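Local coordinates for protein dermonecrotic toxin (Pasteurella multocida, PDB 2EBF) that acts as a potent mitogen and dermonecrotic toxin that induces bone resorption and is associated with severe progressive atrophic rhinitis in pigs, at residues Ile64-Gly69 with Pro110-Leu115; Val56-Ala61 with Arg74-Leu79. All coordinates share one frame; numbering follows the deposited sequence.

From the N terminus, the chain runs through 56-61, at the end of helix 54-60, then the loop 64-69, and enters helix 70-84. Interaction 2 pairs that first helix with 74-79 and so closes a short excursion containing 64-69. Interaction 1 takes 64-69 onward to 110-115, spanning 40 mostly helical residues and tying the loop to the connection between helices 88-108 and 115-129. The segments therefore alternate instead of nesting, a worked example of how crossed closures tie a small helical bundle together. The contacts also touch each other, through R114 with A61 and through I68 with L76.

Interaction 1: Ile64-Gly69 with Pro110-Leu115; sequences IGKPIG and PSSERL
K66 lies across the end of R114, and this pair carries most of the contact between loops 64-69 and 110-115. With CG anti to the backbone N (chi1 -161°) and the chain extended beyond it, K66 lays its CD over one face of the guanidinium, 3.5 Å from R114 NH2. Its NZ runs on to E113, where it forms a long salt bridge, 3.7 Å to OE2, and it also makes a weak hydrogen bond to Q109. K66 NZ comes within 4.2 Å of R114 NE, a like-charge approach that the E113 carboxylate probably eases.

The backbone of the same lysine is joined to R114 by a water, which donates to K66 O at 2.8 Å and accepts from R114 NH1, also at 2.8 Å, in the guanidinium plane. NH1 has a direct partner too, the carbonyl oxygen of A61, so the head is held from more than one direction. Next along the loop, P67 O sits at the guanidinium edge, 3.2 Å from R114 NH2, but the angle is too poor for a hydrogen bond. I68 follows obliquely, its CA 4.1 Å from R114 NH2, before G69 takes the N-cap position of helix 70-84.

Facing them, S112 opens a type I turn through L115. Its OG accepts from R114 N at 3.2 Å and 160°, a capping bond at the approach to helix 115-129, and also bonds with Y105 OH, so the turn is linked to helix 88-108. Paired interhelical loops carrying basic side chains at one end of a helical bundle are characteristic of the toxin membrane localization domain, where, as in related toxins, such a tip probably meets the membrane.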
# COMPACT_ATOMS: atom_id res chain seq x y z
N ILE A 64 32.73 -10.95 -32.85
CA ILE A 64 33.12 -11.88 -33.93
C ILE A 64 33.35 -13.34 -33.50
O ILE A 64 32.76 -14.26 -34.08
CB ILE A 64 34.32 -11.32 -34.76
CG1 ILE A 64 33.86 -10.15 -35.63
CG2 ILE A 64 34.94 -12.42 -35.64
CD1 ILE A 64 34.99 -9.31 -36.24
N GLY A 65 34.19 -13.56 -32.50
CA GLY A 65 34.54 -14.93 -32.10
C GLY A 65 33.75 -15.47 -30.92
O GLY A 65 33.89 -16.64 -30.56
N LYS A 66 32.91 -14.62 -30.33
CA LYS A 66 32.20 -14.93 -29.09
C LYS A 66 30.78 -15.45 -29.36
O LYS A 66 29.96 -14.73 -29.93
CB LYS A 66 32.15 -13.68 -28.21
CG LYS A 66 31.87 -13.93 -26.74
CD LYS A 66 31.86 -12.62 -25.96
CE LYS A 66 31.64 -12.86 -24.47
NZ LYS A 66 31.48 -11.57 -23.72
N PRO A 67 30.49 -16.70 -28.94
CA PRO A 67 29.12 -17.20 -29.02
C PRO A 67 28.22 -16.54 -27.97
O PRO A 67 28.71 -15.97 -26.99
CB PRO A 67 29.27 -18.70 -28.75
CG PRO A 67 30.52 -18.82 -27.95
CD PRO A 67 31.42 -17.71 -28.40
N ILE A 68 26.91 -16.62 -28.18
CA ILE A 68 25.94 -16.04 -27.26
C ILE A 68 25.84 -16.86 -25.96
O ILE A 68 25.37 -18.00 -25.97
CB ILE A 68 24.54 -15.86 -27.94
CG1 ILE A 68 24.65 -14.86 -29.10
CG2 ILE A 68 23.47 -15.44 -26.91
CD1 ILE A 68 23.37 -14.65 -29.90
N GLY A 69 26.32 -16.26 -24.87
CA GLY A 69 26.25 -16.87 -23.54
C GLY A 69 24.86 -16.78 -22.92
O GLY A 69 23.95 -16.20 -23.51
N PRO A 110 32.87 -6.43 -16.63
CA PRO A 110 33.20 -5.02 -16.92
C PRO A 110 34.02 -4.78 -18.19
O PRO A 110 34.09 -3.65 -18.67
CB PRO A 110 34.00 -4.59 -15.68
CG PRO A 110 34.53 -5.85 -15.10
CD PRO A 110 33.50 -6.90 -15.39
N SER A 111 34.64 -5.83 -18.72
CA SER A 111 35.46 -5.70 -19.92
C SER A 111 34.76 -6.27 -21.16
O SER A 111 35.37 -6.39 -22.22
CB SER A 111 36.82 -6.38 -19.72
OG SER A 111 36.68 -7.79 -19.74
N SER A 112 33.48 -6.60 -21.02
CA SER A 112 32.75 -7.16 -22.14
C SER A 112 32.64 -6.13 -23.25
O SER A 112 32.33 -4.96 -23.01
CB SER A 112 31.36 -7.65 -21.73
OG SER A 112 30.65 -8.09 -22.87
N GLU A 113 32.94 -6.58 -24.46
CA GLU A 113 32.83 -5.75 -25.64
C GLU A 113 31.36 -5.52 -26.06
O GLU A 113 31.08 -4.76 -26.98
CB GLU A 113 33.68 -6.32 -26.78
CG GLU A 113 33.56 -7.84 -27.01
CD GLU A 113 34.39 -8.72 -26.05
OE1 GLU A 113 35.51 -9.17 -26.45
OE2 GLU A 113 33.93 -9.00 -24.92
N ARG A 114 30.42 -6.17 -25.36
CA ARG A 114 28.98 -5.95 -25.57
C ARG A 114 28.45 -4.76 -24.79
O ARG A 114 27.31 -4.33 -24.98
CB ARG A 114 28.17 -7.18 -25.16
CG ARG A 114 28.55 -8.47 -25.85
CD ARG A 114 27.43 -9.47 -25.66
NE ARG A 114 27.85 -10.86 -25.77
CZ ARG A 114 28.10 -11.50 -26.91
NH1 ARG A 114 28.01 -10.88 -28.08
NH2 ARG A 114 28.46 -12.78 -26.88
N LEU A 115 29.27 -4.22 -23.89
CA LEU A 115 28.83 -3.17 -22.97
C LEU A 115 28.38 -1.85 -23.59
O LEU A 115 27.45 -1.23 -23.09
CB LEU A 115 29.86 -2.93 -21.86
CG LEU A 115 29.69 -3.83 -20.64
CD1 LEU A 115 30.77 -3.54 -19.60
CD2 LEU A 115 28.30 -3.67 -20.04
O HOH W 1 28.57 -12.31 -30.44

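Interaction 2: Val56-Ala61 with Arg74-Leu79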
# COMPACT_ATOMS: atom_id res chain seq x y z
N VAL A 56 18.03 -5.65 -33.80
CA VAL A 56 18.94 -4.51 -33.80
C VAL A 56 20.05 -4.72 -32.75
O VAL A 56 21.24 -4.52 -33.04
CB VAL A 56 18.16 -3.19 -33.59
CG1 VAL A 56 19.09 -2.09 -33.18
CG2 VAL A 56 17.43 -2.81 -34.87
N LEU A 57 19.65 -5.14 -31.55
CA LEU A 57 20.62 -5.44 -30.49
C LEU A 57 21.67 -6.45 -30.94
O LEU A 57 22.86 -6.27 -30.67
CB LEU A 57 19.91 -6.00 -29.25
CG LEU A 57 20.39 -5.62 -27.84
CD1 LEU A 57 20.24 -6.79 -26.88
CD2 LEU A 57 21.79 -5.01 -27.76
N LYS A 58 21.21 -7.50 -31.63
CA LYS A 58 22.05 -8.60 -32.11
C LYS A 58 23.22 -8.13 -32.94
O LYS A 58 24.32 -8.66 -32.83
CB LYS A 58 21.22 -9.58 -32.95
CG LYS A 58 20.61 -10.73 -32.17
CD LYS A 58 19.22 -11.07 -32.71
CE LYS A 58 18.98 -12.56 -32.80
NZ LYS A 58 19.14 -13.00 -34.22
N ALA A 59 22.98 -7.14 -33.80
CA ALA A 59 24.03 -6.59 -34.65
C ALA A 59 24.94 -5.67 -33.85
O ALA A 59 26.16 -5.69 -34.05
CB ALA A 59 23.43 -5.86 -35.85
N ARG A 60 24.36 -4.86 -32.96
CA ARG A 60 25.12 -3.89 -32.18
C ARG A 60 26.01 -4.56 -31.13
O ARG A 60 27.11 -4.09 -30.86
CB ARG A 60 24.18 -2.88 -31.50
CG ARG A 60 23.53 -1.86 -32.45
CD ARG A 60 24.55 -0.91 -33.09
NE ARG A 60 24.90 0.18 -32.19
CZ ARG A 60 24.78 1.48 -32.46
NH1 ARG A 60 24.34 1.90 -33.65
NH2 ARG A 60 25.12 2.36 -31.53
N ALA A 61 25.52 -5.65 -30.55
CA ALA A 61 26.21 -6.33 -29.46
C ALA A 61 26.97 -7.58 -29.91
O ALA A 61 27.43 -8.36 -29.08
CB ALA A 61 25.23 -6.68 -28.36
N ARG A 74 19.39 -14.31 -22.15
CA ARG A 74 18.30 -13.84 -21.30
C ARG A 74 17.98 -12.36 -21.51
O ARG A 74 16.84 -11.94 -21.37
CB ARG A 74 18.59 -14.12 -19.83
CG ARG A 74 18.37 -15.58 -19.45
CD ARG A 74 18.44 -15.77 -17.96
NE ARG A 74 19.80 -15.51 -17.48
CZ ARG A 74 20.59 -16.43 -16.93
NH1 ARG A 74 20.16 -17.68 -16.75
NH2 ARG A 74 21.81 -16.07 -16.54
N ILE A 75 19.00 -11.58 -21.84
CA ILE A 75 18.81 -10.17 -22.19
C ILE A 75 17.98 -10.03 -23.48
O ILE A 75 17.00 -9.26 -23.53
CB ILE A 75 20.17 -9.42 -22.22
CG1 ILE A 75 20.59 -9.07 -20.78
CG2 ILE A 75 20.11 -8.17 -23.11
CD1 ILE A 75 22.07 -8.73 -20.61
N LEU A 76 18.34 -10.80 -24.50
CA LEU A 76 17.61 -10.84 -25.78
C LEU A 76 16.18 -11.33 -25.61
O LEU A 76 15.25 -10.79 -26.22
CB LEU A 76 18.34 -11.76 -26.78
CG LEU A 76 19.60 -11.21 -27.44
CD1 LEU A 76 20.34 -12.35 -28.14
CD2 LEU A 76 19.27 -10.08 -28.42
N ALA A 77 16.02 -12.36 -24.77
CA ALA A 77 14.69 -12.91 -24.48
C ALA A 77 13.80 -11.88 -23.82
O ALA A 77 12.64 -11.72 -24.20
CB ALA A 77 14.81 -14.14 -23.60
N LYS A 78 14.34 -11.17 -22.83
CA LYS A 78 13.59 -10.13 -22.12
C LYS A 78 13.25 -8.94 -23.03
O LYS A 78 12.16 -8.38 -22.95
CB LYS A 78 14.33 -9.66 -20.86
CG LYS A 78 13.48 -8.70 -20.01
CD LYS A 78 13.47 -9.05 -18.54
CE LYS A 78 13.11 -10.50 -18.33
NZ LYS A 78 12.52 -10.80 -17.00
N LEU A 79 14.18 -8.56 -23.89
CA LEU A 79 13.92 -7.48 -24.84
C LEU A 79 12.75 -7.87 -25.75
O LEU A 79 11.87 -7.05 -26.03
CB LEU A 79 15.15 -7.20 -25.70
CG LEU A 79 15.55 -5.75 -26.02
CD1 LEU A 79 16.31 -5.67 -27.32
CD2 LEU A 79 14.40 -4.73 -25.95
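L57, K58, I75, L76 and L79 meet through aliphatic carbons alone; no ring, amide or guanidinium offers a face or an edge across this contact. L57 is central to it, its CB directed at the 74-79 helix. Its CD1 comes to 3.8 Å from L76 CD2 and, crossing I75 at about a right angle, to 4.0 Å from I75 CG2. Nearer the backbone, L57 CB meets L79 CD1 at 4.1 Å. L76 starts out along the flank of its helix, yet with CG anti to the carbonyl carbon (chi1 -76°) its CD2 turns inward, and it also receives K58 CG at 4.0 Å. Lysine thus adds aliphatic carbon to the more exposed margin of an apolar patch in which L57, I75 and L79 are buried.

The axes of 56-60 and 74-79 approach to 11.2 Å at 152°, so these segments run nearly antiparallel, bridged by large side chains. Behind the patch, L57 rests on L121 and I75 on F118 of helix 115-129, while I75 and L79 reach L98 of helix 88-108. W52 packs on L57 and V51 on L79, beside the bundle formed by helices 54-60, 70-84, 88-108 and 115-129.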